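Local coordinates for Arf-GAP with coiled-coil, ANK repeat and PH domain-containing protein 2 (Homo sapiens, PDB 6IF3) that activates GTP hydrolysis by the small GTPase ARF6 and binds GTP-bound RAB35 through its ankyrin repeats, the part of the protein described here, at residues D113-V119 / L130-R134; G89-C95 / D125-L129. One frame throughout, in Å; residues are numbered along the deposited sequence.

In the fold
The two contacts hold the third ankyrin repeat together and fasten it to the second. Contact 1 lies within the third repeat, between its two helices 114-120 and 124-141; contact 2 joins the outer helix of the second repeat, 91-99, to the same helix 124-141, about a turn and a half nearer its start. Their centres are about 9 Å apart and they touch: Val127 CG2 lies 3.5 Å from Ala118 C, and Ile126 CG2 lies 4.0 Å from Ala118 CB, so one hydrophobic core runs through both. Helix 124-141 also faces Rab35 in this complex: Arg131 and Leu132 of contact 1, and Asp125, Val127 and Thr128 of contact 2, all meet the GTPase.

Contact 1 of 2, residues D113-V119 / L130-R134; sequences DPLSIAV and LRLAR
This is the helix-to-helix packing inside one ankyrin repeat, the third, where helix 114-119 meets the second helix of the pair at residues 130-134. The segment axes run roughly antiparallel, at 145°, with a closest approach of 11.3 Å; Leu115 and Leu130 face each other, their CA atoms 6.5 Å apart. Leu130 (m,t) reaches across so that its CD1 sits 3.6 Å from Leu115 CA and 4.0 Å from both Pro114 CB and Ala118 CB, alanine's short side chain allowing the leucine methyl to rest against helix 114-119. Such an antiparallel helix-turn-helix is the helical part of each ankyrin repeat. Asp113, the N-cap, accepts from Ser116 N at OD1 (2.8 Å), while its OD2 forms a long salt bridge with Arg134 NH2 (3.4 Å), whose hydrogen bond is weak. That NH2 also donates to a water (2.8 Å) bound by Leu115 N (3.0 Å), and Arg134 NE binds Gln104. Leu115 (t,p) puts CD2 over one face of the Arg134 guanidinium and CD1 3.8 Å from Arg131 NE; Arg131 NH1 hydrogen-bonds to the backbone of the Rab35 chain.

Contact 2 of 2, residues G89-C95 / D125-L129; sequences GHTGQVC and DIVTL
Neighbouring ankyrin repeats stack here through their second helices: helix 91-95 of the second repeat lies beside segment 125-129 of the third, almost exactly parallel (5°), with axes 9.9 Å apart. The register pairs Thr91 with Ile126 (CA-CA 5.9 Å) and, one turn on, Cys95 with Leu129 (6.7 Å). Ile126 and Leu129 bury the most surface, and Thr91 follows. Ile126 (m,t) extends its CD1 to 3.8 Å from Gly89 CA and 4.0 Å from Val94 CG2. Gly89 ends the preceding helix in a Schellman motif with positive phi, easily adopted by glycine, and its bare CA accepts the isoleucine tip. His90 then N-caps helix 91-95 by position, while its ND1 donates to Gln93 OE1 (2.9 Å). Leu129 (m,t), three residues after Ile126, packs one turn further along: its CD1 lies 3.6 Å from Thr91 CG2, 3.9 Å from Cys95 CB and 4.2 Å from Val94 CG1. Branched Val94 thus serves both aliphatic side chains, and it also packs on Leu82, Ala85 and Thr86 of helix 81-88. Thr91 (chi1 m) suits a boundary between apolar and polar surroundings, giving its methyl to Leu129 while its hydroxyl donates to a bound water shared with Asp125. Asp125 OD1 is engaged by a polar side chain of the Rab35 chain; its OD2 accepts from that water at 2.8 Å, and the water accepts from Thr91 OG1 at 2.6 Å.

Contact 1 of 2, residues D113-V119 / L130-R134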
loop_
_atom_site.group_PDB
_atom_site.type_symbol
_atom_site.label_atom_id
_atom_site.label_comp_id
_atom_site.label_asym_id
_atom_site.label_seq_id
_atom_site.Cartn_x
_atom_site.Cartn_y
_atom_site.Cartn_z
ATOM N N ASP A 113 -2.534 -3.196 15.759
ATOM C CA ASP A 113 -1.713 -2.155 15.150
ATOM C C ASP A 113 -2.534 -1.334 14.155
ATOM O O ASP A 113 -3.658 -1.714 13.804
ATOM C CB ASP A 113 -0.414 -2.744 14.495
ATOM C CG ASP A 113 -0.648 -3.668 13.337
ATOM O OD1 ASP A 113 -1.743 -3.741 12.747
ATOM O OD2 ASP A 113 0.351 -4.351 13.002
ATOM N N PRO A 114 -1.974 -0.199 13.704
ATOM C CA PRO A 114 -2.741 0.660 12.811
ATOM C C PRO A 114 -3.160 -0.030 11.539
ATOM O O PRO A 114 -4.286 0.184 11.097
ATOM C CB PRO A 114 -1.772 1.793 12.521
ATOM C CG PRO A 114 -1.067 1.972 13.827
ATOM C CD PRO A 114 -0.830 0.528 14.289
ATOM N N LEU A 115 -2.297 -0.870 10.989
ATOM C CA LEU A 115 -2.674 -1.559 9.745
ATOM C C LEU A 115 -3.885 -2.484 9.969
ATOM O O LEU A 115 -4.801 -2.485 9.139
ATOM C CB LEU A 115 -1.511 -2.395 9.172
ATOM C CG LEU A 115 -1.837 -3.141 7.863
ATOM C CD1 LEU A 115 -2.186 -2.169 6.724
ATOM C CD2 LEU A 115 -0.665 -4.079 7.488
ATOM N N SER A 116 -3.916 -3.227 11.069
ATOM C CA SER A 116 -5.041 -4.153 11.291
ATOM C C SER A 116 -6.336 -3.344 11.396
ATOM O O SER A 116 -7.377 -3.758 10.912
ATOM C CB SER A 116 -4.816 -5.024 12.527
ATOM O OG SER A 116 -4.941 -4.291 13.737
ATOM N N ILE A 117 -6.262 -2.193 12.039
ATOM C CA ILE A 117 -7.426 -1.319 12.216
ATOM C C ILE A 117 -7.911 -0.804 10.854
ATOM O O ILE A 117 -9.102 -0.918 10.529
ATOM C CB ILE A 117 -7.067 -0.175 13.171
ATOM C CG1 ILE A 117 -6.809 -0.772 14.548
ATOM C CG2 ILE A 117 -8.178 0.886 13.218
ATOM C CD1 ILE A 117 -6.228 0.214 15.523
ATOM N N ALA A 118 -6.989 -0.260 10.071
ATOM C CA ALA A 118 -7.317 0.231 8.718
ATOM C C ALA A 118 -7.867 -0.838 7.782
ATOM O O ALA A 118 -8.774 -0.555 7.001
ATOM C CB ALA A 118 -6.062 0.902 8.118
ATOM N N VAL A 119 -7.343 -2.056 7.868
ATOM C CA VAL A 119 -7.825 -3.142 7.038
ATOM C C VAL A 119 -9.241 -3.510 7.474
ATOM O O VAL A 119 -10.120 -3.743 6.631
ATOM C CB VAL A 119 -6.892 -4.382 7.113
ATOM C CG1 VAL A 119 -7.561 -5.597 6.528
ATOM C CG2 VAL A 119 -5.609 -4.127 6.362
ATOM N N LEU A 130 -0.026 3.267 4.930
ATOM C CA LEU A 130 0.685 2.384 5.859
ATOM C C LEU A 130 1.523 1.367 5.090
ATOM O O LEU A 130 2.674 1.134 5.460
ATOM C CB LEU A 130 -0.307 1.645 6.786
ATOM C CG LEU A 130 -1.008 2.535 7.815
ATOM C CD1 LEU A 130 -2.158 1.796 8.513
ATOM C CD2 LEU A 130 -0.028 2.997 8.887
ATOM N N ARG A 131 0.974 0.778 4.022
ATOM C CA ARG A 131 1.703 -0.238 3.280
ATOM C C ARG A 131 2.863 0.371 2.513
ATOM O O ARG A 131 3.924 -0.215 2.458
ATOM C CB ARG A 131 0.770 -0.984 2.325
ATOM C CG ARG A 131 -0.272 -1.824 3.049
ATOM C CD ARG A 131 -0.119 -3.310 2.791
ATOM N NE ARG A 131 -0.997 -4.113 3.641
ATOM C CZ ARG A 131 -2.078 -4.761 3.209
ATOM N NH1 ARG A 131 -2.422 -4.698 1.941
ATOM N NH2 ARG A 131 -2.816 -5.473 4.048
ATOM N N LEU A 132 2.670 1.557 1.933
ATOM C CA LEU A 132 3.780 2.167 1.168
ATOM C C LEU A 132 4.908 2.642 2.103
ATOM O O LEU A 132 6.093 2.576 1.755
ATOM C CB LEU A 132 3.278 3.307 0.292
ATOM C CG LEU A 132 2.399 2.739 -0.849
ATOM C CD1 LEU A 132 2.051 3.834 -1.824
ATOM C CD2 LEU A 132 3.026 1.513 -1.588
ATOM N N ALA A 133 4.544 3.062 3.316
ATOM C CA ALA A 133 5.582 3.373 4.311
ATOM C C ALA A 133 6.350 2.119 4.744
ATOM O O ALA A 133 7.564 2.186 4.971
ATOM C CB ALA A 133 4.963 4.059 5.509
ATOM N N ARG A 134 5.658 0.981 4.857
ATOM C CA ARG A 134 6.327 -0.288 5.132
ATOM C C ARG A 134 7.267 -0.665 3.988
ATOM O O ARG A 134 8.349 -1.163 4.222
ATOM C CB ARG A 134 5.322 -1.421 5.367
ATOM C CG ARG A 134 4.508 -1.244 6.648
ATOM C CD ARG A 134 3.867 -2.557 7.142
ATOM N NE ARG A 134 3.089 -2.370 8.367
ATOM C CZ ARG A 134 2.760 -3.351 9.202
ATOM N NH1 ARG A 134 3.178 -4.592 8.974
ATOM N NH2 ARG A 134 2.049 -3.084 10.291
HETATM O O HOH W 1 0.708 -0.766 11.120
#

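Contact 2 of 2, residues G89-C95 / D125-L129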
loop_
_atom_site.group_PDB
_atom_site.type_symbol
_atom_site.label_atom_id
_atom_site.label_comp_id
_atom_site.label_asym_id
_atom_site.label_seq_id
_atom_site.Cartn_x
_atom_site.Cartn_y
_atom_site.Cartn_z
ATOM N N GLY A 89 -9.870 7.975 10.996
ATOM C CA GLY A 89 -9.872 8.131 9.536
ATOM C C GLY A 89 -9.180 9.413 9.103
ATOM O O GLY A 89 -9.429 9.935 8.018
ATOM N N HIS A 90 -8.313 9.935 9.970
ATOM C CA HIS A 90 -7.569 11.165 9.669
ATOM C C HIS A 90 -6.354 10.916 8.782
ATOM O O HIS A 90 -5.188 10.847 9.246
ATOM C CB HIS A 90 -7.144 11.836 10.970
ATOM C CG HIS A 90 -8.298 12.344 11.763
ATOM N ND1 HIS A 90 -8.159 12.898 13.023
ATOM C CD2 HIS A 90 -9.624 12.392 11.478
ATOM C CE1 HIS A 90 -9.344 13.275 13.469
ATOM N NE2 HIS A 90 -10.253 12.973 12.557
ATOM N N THR A 91 -6.634 10.783 7.489
ATOM C CA THR A 91 -5.623 10.402 6.510
ATOM C C THR A 91 -4.415 11.349 6.488
ATOM O O THR A 91 -3.260 10.901 6.438
ATOM C CB THR A 91 -6.236 10.342 5.117
ATOM O OG1 THR A 91 -7.426 9.521 5.137
ATOM C CG2 THR A 91 -5.245 9.730 4.148
ATOM N N GLY A 92 -4.671 12.647 6.579
ATOM C CA GLY A 92 -3.574 13.612 6.534
ATOM C C GLY A 92 -2.652 13.482 7.745
ATOM O O GLY A 92 -1.426 13.543 7.590
ATOM N N GLN A 93 -3.233 13.304 8.923
ATOM C CA GLN A 93 -2.433 13.085 10.118
ATOM C C GLN A 93 -1.654 11.782 10.038
ATOM O O GLN A 93 -0.514 11.728 10.488
ATOM C CB GLN A 93 -3.302 13.104 11.382
ATOM C CG GLN A 93 -3.896 14.475 11.675
ATOM C CD GLN A 93 -4.905 14.428 12.821
ATOM O OE1 GLN A 93 -5.318 13.354 13.257
ATOM N NE2 GLN A 93 -5.297 15.603 13.307
ATOM N N VAL A 94 -2.247 10.730 9.467
ATOM C CA VAL A 94 -1.512 9.462 9.265
ATOM C C VAL A 94 -0.270 9.718 8.383
ATOM O O VAL A 94 0.842 9.279 8.673
ATOM C CB VAL A 94 -2.432 8.384 8.632
ATOM C CG1 VAL A 94 -1.619 7.167 8.124
ATOM C CG2 VAL A 94 -3.471 7.929 9.672
ATOM N N CYS A 95 -0.442 10.468 7.303
ATOM C CA CYS A 95 0.661 10.748 6.410
ATOM C C CYS A 95 1.784 11.518 7.130
ATOM O O CYS A 95 2.946 11.151 7.025
ATOM C CB CYS A 95 0.168 11.533 5.196
ATOM S SG CYS A 95 1.395 11.720 3.938
ATOM N N ASP A 125 -7.375 4.334 1.524
ATOM C CA ASP A 125 -6.355 5.373 1.551
ATOM C C ASP A 125 -5.382 5.154 2.701
ATOM O O ASP A 125 -4.168 5.292 2.518
ATOM C CB ASP A 125 -6.990 6.768 1.671
ATOM C CG ASP A 125 -7.632 7.237 0.388
ATOM O OD1 ASP A 125 -7.400 6.612 -0.678
ATOM O OD2 ASP A 125 -8.353 8.257 0.410
ATOM N N ILE A 126 -5.889 4.838 3.894
ATOM C CA ILE A 126 -4.972 4.718 5.016
ATOM C C ILE A 126 -4.190 3.411 4.905
ATOM O O ILE A 126 -3.005 3.374 5.228
ATOM C CB ILE A 126 -5.703 4.846 6.368
ATOM C CG1 ILE A 126 -6.221 6.286 6.502
ATOM C CG2 ILE A 126 -4.735 4.589 7.531
ATOM C CD1 ILE A 126 -6.851 6.643 7.865
ATOM N N VAL A 127 -4.813 2.340 4.425
ATOM C CA VAL A 127 -4.037 1.111 4.222
ATOM C C VAL A 127 -2.904 1.381 3.225
ATOM O O VAL A 127 -1.765 0.918 3.413
ATOM C CB VAL A 127 -4.914 -0.055 3.739
ATOM C CG1 VAL A 127 -4.065 -1.217 3.282
ATOM C CG2 VAL A 127 -5.900 -0.483 4.859
ATOM N N THR A 128 -3.221 2.110 2.158
ATOM C CA THR A 128 -2.213 2.429 1.139
ATOM C C THR A 128 -1.010 3.199 1.734
ATOM O O THR A 128 0.148 2.822 1.494
ATOM C CB THR A 128 -2.817 3.230 0.000
ATOM O OG1 THR A 128 -3.771 2.394 -0.687
ATOM C CG2 THR A 128 -1.724 3.689 -1.020
ATOM N N LEU A 129 -1.268 4.222 2.538
ATOM C CA LEU A 129 -0.177 4.980 3.177
ATOM C C LEU A 129 0.647 4.076 4.111
ATOM O O LEU A 129 1.885 4.135 4.100
ATOM C CB LEU A 129 -0.707 6.174 3.982
ATOM C CG LEU A 129 -1.423 7.251 3.154
ATOM C CD1 LEU A 129 -1.877 8.372 4.117
ATOM C CD2 LEU A 129 -0.521 7.834 2.052
HETATM O O HOH W 2 -8.711 9.610 2.848
#